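Long-range contact in PT26-6P (Thermococcus sp., PDB 2WB7), which is of unknown function but is encoded by a euryarchaeal mobile genetic element and combines three structurally novel domains: residues 255-268 with 371-383. Numbering follows the deposited sequence.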
loop_
_atom_site.group_PDB
_atom_site.type_symbol
_atom_site.label_atom_id
_atom_site.label_comp_id
_atom_site.label_asym_id
_atom_site.label_seq_id
_atom_site.Cartn_x
_atom_site.Cartn_y
_atom_site.Cartn_z
ATOM N N TYR A 255 6.884 0.530 -9.497
ATOM C CA TYR A 255 5.531 0.070 -9.789
ATOM C C TYR A 255 4.565 0.631 -8.758
ATOM O O TYR A 255 4.936 0.853 -7.606
ATOM C CB TYR A 255 5.468 -1.471 -9.837
ATOM C CG TYR A 255 5.646 -2.045 -11.229
ATOM C CD1 TYR A 255 6.908 -2.322 -11.745
ATOM C CD2 TYR A 255 4.543 -2.301 -12.033
ATOM C CE1 TYR A 255 7.056 -2.835 -13.016
ATOM C CE2 TYR A 255 4.680 -2.811 -13.294
ATOM C CZ TYR A 255 5.926 -3.078 -13.780
ATOM O OH TYR A 255 6.037 -3.588 -15.048
ATOM N N GLN A 256 3.331 0.887 -9.164
ATOM C CA GLN A 256 2.305 1.095 -8.164
ATOM C C GLN A 256 2.190 -0.246 -7.420
ATOM O O GLN A 256 2.381 -1.318 -8.020
ATOM C CB GLN A 256 0.967 1.486 -8.799
ATOM C CG GLN A 256 0.961 2.778 -9.606
ATOM C CD GLN A 256 1.243 4.003 -8.766
ATOM O OE1 GLN A 256 0.953 4.043 -7.567
ATOM N NE2 GLN A 256 1.814 5.022 -9.396
ATOM N N ASN A 257 1.905 -0.192 -6.120
ATOM C CA ASN A 257 1.632 -1.395 -5.341
ATOM C C ASN A 257 0.222 -1.319 -4.782
ATOM O O ASN A 257 -0.252 -0.248 -4.447
ATOM C CB ASN A 257 2.593 -1.517 -4.153
ATOM C CG ASN A 257 3.953 -2.041 -4.536
ATOM O OD1 ASN A 257 4.891 -1.276 -4.710
ATOM N ND2 ASN A 257 4.075 -3.347 -4.653
ATOM N N LYS A 258 -0.433 -2.465 -4.652
ATOM C CA LYS A 258 -1.662 -2.561 -3.896
ATOM C C LYS A 258 -1.276 -2.984 -2.472
ATOM O O LYS A 258 -0.524 -3.934 -2.292
ATOM C CB LYS A 258 -2.552 -3.617 -4.534
ATOM C CG LYS A 258 -4.042 -3.410 -4.330
ATOM C CD LYS A 258 -4.798 -4.732 -4.432
ATOM C CE LYS A 258 -4.095 -5.753 -5.353
ATOM N NZ LYS A 258 -4.779 -7.114 -5.354
ATOM N N TYR A 259 -1.767 -2.275 -1.461
ATOM C CA TYR A 259 -1.352 -2.533 -0.079
ATOM C C TYR A 259 -2.486 -3.040 0.791
ATOM O O TYR A 259 -3.624 -2.639 0.598
ATOM C CB TYR A 259 -0.835 -1.255 0.574
ATOM C CG TYR A 259 0.408 -0.664 -0.034
ATOM C CD1 TYR A 259 0.324 0.419 -0.900
ATOM C CD2 TYR A 259 1.664 -1.166 0.282
ATOM C CE1 TYR A 259 1.466 0.974 -1.456
ATOM C CE2 TYR A 259 2.805 -0.628 -0.261
ATOM C CZ TYR A 259 2.705 0.450 -1.124
ATOM O OH TYR A 259 3.837 1.005 -1.680
ATOM N N ALA A 260 -2.159 -3.898 1.761
ATOM C CA ALA A 260 -3.068 -4.242 2.845
ATOM C C ALA A 260 -2.249 -4.394 4.127
ATOM O O ALA A 260 -1.089 -4.804 4.070
ATOM C CB ALA A 260 -3.819 -5.528 2.540
ATOM N N GLY A 261 -2.836 -4.080 5.279
ATOM C CA GLY A 261 -2.110 -4.233 6.535
ATOM C C GLY A 261 -1.682 -2.938 7.212
ATOM O O GLY A 261 -2.409 -1.955 7.193
ATOM N N ALA A 262 -0.494 -2.946 7.812
ATOM C CA ALA A 262 -0.043 -1.842 8.648
ATOM C C ALA A 262 0.703 -0.771 7.852
ATOM O O ALA A 262 1.848 -0.433 8.149
ATOM C CB ALA A 262 0.828 -2.376 9.769
ATOM N N LEU A 263 0.041 -0.212 6.854
ATOM C CA LEU A 263 0.717 0.705 5.949
ATOM C C LEU A 263 1.191 1.984 6.631
ATOM O O LEU A 263 2.141 2.616 6.167
ATOM C CB LEU A 263 -0.157 1.038 4.736
ATOM C CG LEU A 263 0.529 1.826 3.616
ATOM C CD1 LEU A 263 1.683 1.045 2.980
ATOM C CD2 LEU A 263 -0.513 2.200 2.560
ATOM N N SER A 264 0.533 2.368 7.723
ATOM C CA SER A 264 0.950 3.549 8.470
ATOM C C SER A 264 2.266 3.305 9.209
ATOM O O SER A 264 3.006 4.239 9.494
ATOM C CB SER A 264 -0.128 3.943 9.465
ATOM O OG SER A 264 -1.325 4.328 8.812
ATOM N N ASP A 265 2.552 2.050 9.527
ATOM C CA ASP A 265 3.734 1.730 10.325
ATOM C C ASP A 265 5.001 1.618 9.481
ATOM O O ASP A 265 6.050 2.149 9.859
ATOM C CB ASP A 265 3.522 0.437 11.105
ATOM C CG ASP A 265 2.304 0.499 12.015
ATOM O OD1 ASP A 265 1.823 1.628 12.276
ATOM O OD2 ASP A 265 1.827 -0.571 12.456
ATOM N N PHE A 266 4.902 0.917 8.349
ATOM C CA PHE A 266 6.008 0.807 7.404
ATOM C C PHE A 266 5.511 0.567 5.989
ATOM O O PHE A 266 4.342 0.252 5.783
ATOM C CB PHE A 266 7.002 -0.280 7.822
ATOM C CG PHE A 266 6.430 -1.674 7.832
ATOM C CD1 PHE A 266 6.756 -2.571 6.840
ATOM C CD2 PHE A 266 5.590 -2.096 8.846
ATOM C CE1 PHE A 266 6.238 -3.861 6.861
ATOM C CE2 PHE A 266 5.081 -3.375 8.870
ATOM C CZ PHE A 266 5.399 -4.258 7.885
ATOM N N ILE A 267 6.388 0.739 5.011
ATOM C CA ILE A 267 5.969 0.651 3.621
ATOM C C ILE A 267 6.920 -0.193 2.795
ATOM O O ILE A 267 8.058 -0.457 3.188
ATOM C CB ILE A 267 5.848 2.036 2.965
ATOM C CG1 ILE A 267 7.220 2.545 2.524
ATOM C CG2 ILE A 267 5.234 3.028 3.923
ATOM C CD1 ILE A 267 7.213 3.997 2.059
ATOM N N ILE A 268 6.428 -0.646 1.655
ATOM C CA ILE A 268 7.252 -1.353 0.707
ATOM C C ILE A 268 7.194 -0.616 -0.620
ATOM O O ILE A 268 6.103 -0.348 -1.150
ATOM C CB ILE A 268 6.772 -2.789 0.517
ATOM C CG1 ILE A 268 6.929 -3.574 1.819
ATOM C CG2 ILE A 268 7.531 -3.457 -0.620
ATOM C CD1 ILE A 268 6.547 -5.048 1.680
ATOM N N ILE A 371 3.682 -5.950 19.934
ATOM C CA ILE A 371 2.488 -5.960 19.074
ATOM C C ILE A 371 2.801 -6.334 17.610
ATOM O O ILE A 371 3.528 -5.612 16.921
ATOM C CB ILE A 371 1.798 -4.578 19.074
ATOM C CG1 ILE A 371 1.468 -4.143 20.493
ATOM C CG2 ILE A 371 0.538 -4.601 18.263
ATOM C CD1 ILE A 371 0.772 -2.812 20.564
ATOM N N PRO A 372 2.224 -7.450 17.121
ATOM C CA PRO A 372 2.544 -7.966 15.787
ATOM C C PRO A 372 1.877 -7.156 14.674
ATOM O O PRO A 372 0.673 -6.897 14.742
ATOM C CB PRO A 372 1.957 -9.385 15.807
ATOM C CG PRO A 372 1.393 -9.589 17.195
ATOM C CD PRO A 372 1.166 -8.239 17.764
ATOM N N ILE A 373 2.638 -6.756 13.663
ATOM C CA ILE A 373 2.041 -6.086 12.518
ATOM C C ILE A 373 2.473 -6.774 11.235
ATOM O O ILE A 373 3.533 -7.425 11.195
ATOM C CB ILE A 373 2.430 -4.615 12.445
ATOM C CG1 ILE A 373 3.937 -4.466 12.611
ATOM C CG2 ILE A 373 1.686 -3.823 13.510
ATOM C CD1 ILE A 373 4.409 -3.065 12.410
ATOM N N TRP A 374 1.649 -6.647 10.195
ATOM C CA TRP A 374 1.957 -7.240 8.917
ATOM C C TRP A 374 1.650 -6.268 7.794
ATOM O O TRP A 374 0.808 -5.375 7.940
ATOM C CB TRP A 374 1.163 -8.534 8.718
ATOM C CG TRP A 374 -0.320 -8.333 8.632
ATOM C CD1 TRP A 374 -1.196 -8.294 9.667
ATOM C CD2 TRP A 374 -1.090 -8.129 7.442
ATOM N NE1 TRP A 374 -2.471 -8.098 9.196
ATOM C CE2 TRP A 374 -2.433 -7.989 7.835
ATOM C CE3 TRP A 374 -0.772 -8.045 6.081
ATOM C CZ2 TRP A 374 -3.458 -7.773 6.925
ATOM C CZ3 TRP A 374 -1.800 -7.831 5.173
ATOM C CH2 TRP A 374 -3.124 -7.701 5.601
ATOM N N LEU A 375 2.352 -6.447 6.678
ATOM C CA LEU A 375 2.067 -5.700 5.458
ATOM C C LEU A 375 2.076 -6.631 4.247
ATOM O O LEU A 375 2.886 -7.577 4.159
ATOM C CB LEU A 375 3.071 -4.571 5.247
ATOM C CG LEU A 375 2.749 -3.620 4.085
ATOM C CD1 LEU A 375 1.611 -2.717 4.434
ATOM C CD2 LEU A 375 3.961 -2.774 3.758
ATOM N N ALA A 376 1.154 -6.376 3.330
ATOM C CA ALA A 376 1.137 -7.075 2.062
ATOM C C ALA A 376 1.161 -6.005 0.993
ATOM O O ALA A 376 0.451 -5.003 1.096
ATOM C CB ALA A 376 -0.114 -7.945 1.933
ATOM N N ALA A 377 1.992 -6.198 -0.017
ATOM C CA ALA A 377 2.094 -5.219 -1.082
ATOM C C ALA A 377 2.278 -5.985 -2.363
ATOM O O ALA A 377 3.194 -6.807 -2.479
ATOM C CB ALA A 377 3.275 -4.282 -0.854
ATOM N N GLU A 378 1.390 -5.740 -3.317
ATOM C CA GLU A 378 1.450 -6.443 -4.584
ATOM C C GLU A 378 1.747 -5.467 -5.726
ATOM O O GLU A 378 0.942 -4.585 -6.022
ATOM C CB GLU A 378 0.159 -7.224 -4.828
ATOM C CG GLU A 378 0.020 -7.711 -6.249
ATOM C CD GLU A 378 -1.214 -8.572 -6.486
ATOM O OE1 GLU A 378 -1.972 -8.821 -5.527
ATOM O OE2 GLU A 378 -1.416 -9.006 -7.641
ATOM N N PRO A 379 2.926 -5.611 -6.350
ATOM C CA PRO A 379 3.304 -4.779 -7.485
ATOM C C PRO A 379 2.297 -4.984 -8.588
ATOM O O PRO A 379 1.992 -6.125 -8.931
ATOM C CB PRO A 379 4.655 -5.356 -7.909
ATOM C CG PRO A 379 5.183 -6.027 -6.697
ATOM C CD PRO A 379 3.982 -6.568 -5.984
HETATM N N MSE A 380 1.761 -3.894 -9.124
HETATM C CA MSE A 380 0.680 -3.986 -10.094
HETATM C C MSE A 380 1.231 -4.347 -11.467
HETATM O O MSE A 380 1.122 -3.580 -12.423
HETATM C CB MSE A 380 -0.084 -2.672 -10.116
HETATM C CG MSE A 380 -0.795 -2.382 -8.803
HETATM SE SE MSE A 380 -2.228 -3.632 -8.560
HETATM C CE MSE A 380 -3.438 -2.603 -9.641
ATOM N N ILE A 381 1.868 -5.509 -11.549
ATOM C CA ILE A 381 2.498 -5.925 -12.787
ATOM C C ILE A 381 1.483 -6.684 -13.618
ATOM O O ILE A 381 0.358 -6.925 -13.185
ATOM C CB ILE A 381 3.749 -6.812 -12.546
ATOM C CG1 ILE A 381 3.418 -8.033 -11.679
ATOM C CG2 ILE A 381 4.856 -6.018 -11.902
ATOM C CD1 ILE A 381 3.293 -9.367 -12.456
ATOM N N SER A 382 1.873 -7.040 -14.826
ATOM C CA SER A 382 1.080 -7.961 -15.613
ATOM C C SER A 382 2.036 -8.810 -16.435
ATOM O O SER A 382 3.008 -8.295 -17.002
ATOM C CB SER A 382 0.144 -7.209 -16.537
ATOM O OG SER A 382 -0.439 -8.115 -17.458
ATOM N N VAL A 383 1.781 -10.110 -16.480
ATOM C CA VAL A 383 2.616 -10.976 -17.285
ATOM C C VAL A 383 1.912 -11.260 -18.591
ATOM O O VAL A 383 0.820 -11.795 -18.595
ATOM C CB VAL A 383 2.932 -12.262 -16.575
ATOM C CG1 VAL A 383 3.762 -13.129 -17.482
ATOM C CG2 VAL A 383 3.661 -11.967 -15.249
#
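Lys-258 and Ala-260 pair with Glu-378 and Ala-376 in an antiparallel arrangement that joins the strands that come first and last in the chain order of an eight-stranded antiparallel sheet but lie side by side in its middle, within the second immunoglobulin-like domain. The strand segments 257-261 and 371-379 run at 164° to each other, and each of the two pairs exchanges two backbone hydrogen bonds. A further bond on each flank, Ala-262 N to Trp-374 O and Met-380 N to Gln-256 O, extends the pairing.

On one face Leu-375 fills the angle between the strand 257-261 and its hairpin partner 266-268. Its CB rests 3.5 Å from CZ of Phe-266, while CG faces Ala-260 O. With CG anti to the backbone N (chi1 -173°), the two branches part: CD1 lies 3.4 Å from Ala-260 O and reaches the turn at Leu-263 CD1, and CD2 crosses to the second strand, 3.6 Å from CG1 of Ile-268. Tyr-259 joins this layer by packing CD2 against Ala-377 CB, and its hydroxyl donates to Ile-268 O.

On the other face Trp-374 has CG between its backbone N and carbonyl carbon (chi1 65°), which swings the indole across to the neighbouring strand. The CA of Gly-261 makes a CH-pi contact 3.7 Å from the centroid of the six-membered ring, CH2 packs on Ala-260 CB, and NE1 hydrogen-bonds outside the two segments, to Asp-132. A serine here would probably remove the ring from over Gly-261 CA, lose the packing on Ala-260 and deprive Asp-132 of its indole partner.

Farther along, Lys-258 and Glu-378 lie side by side in a weak salt bridge, NZ to OE1 3.3 Å. The carboxylate is also held by Tyr-152 and His-354. Beyond the paired strands, Ile-381 CG2 sits over one face of Tyr-255, 3.6 Å from the ring centroid.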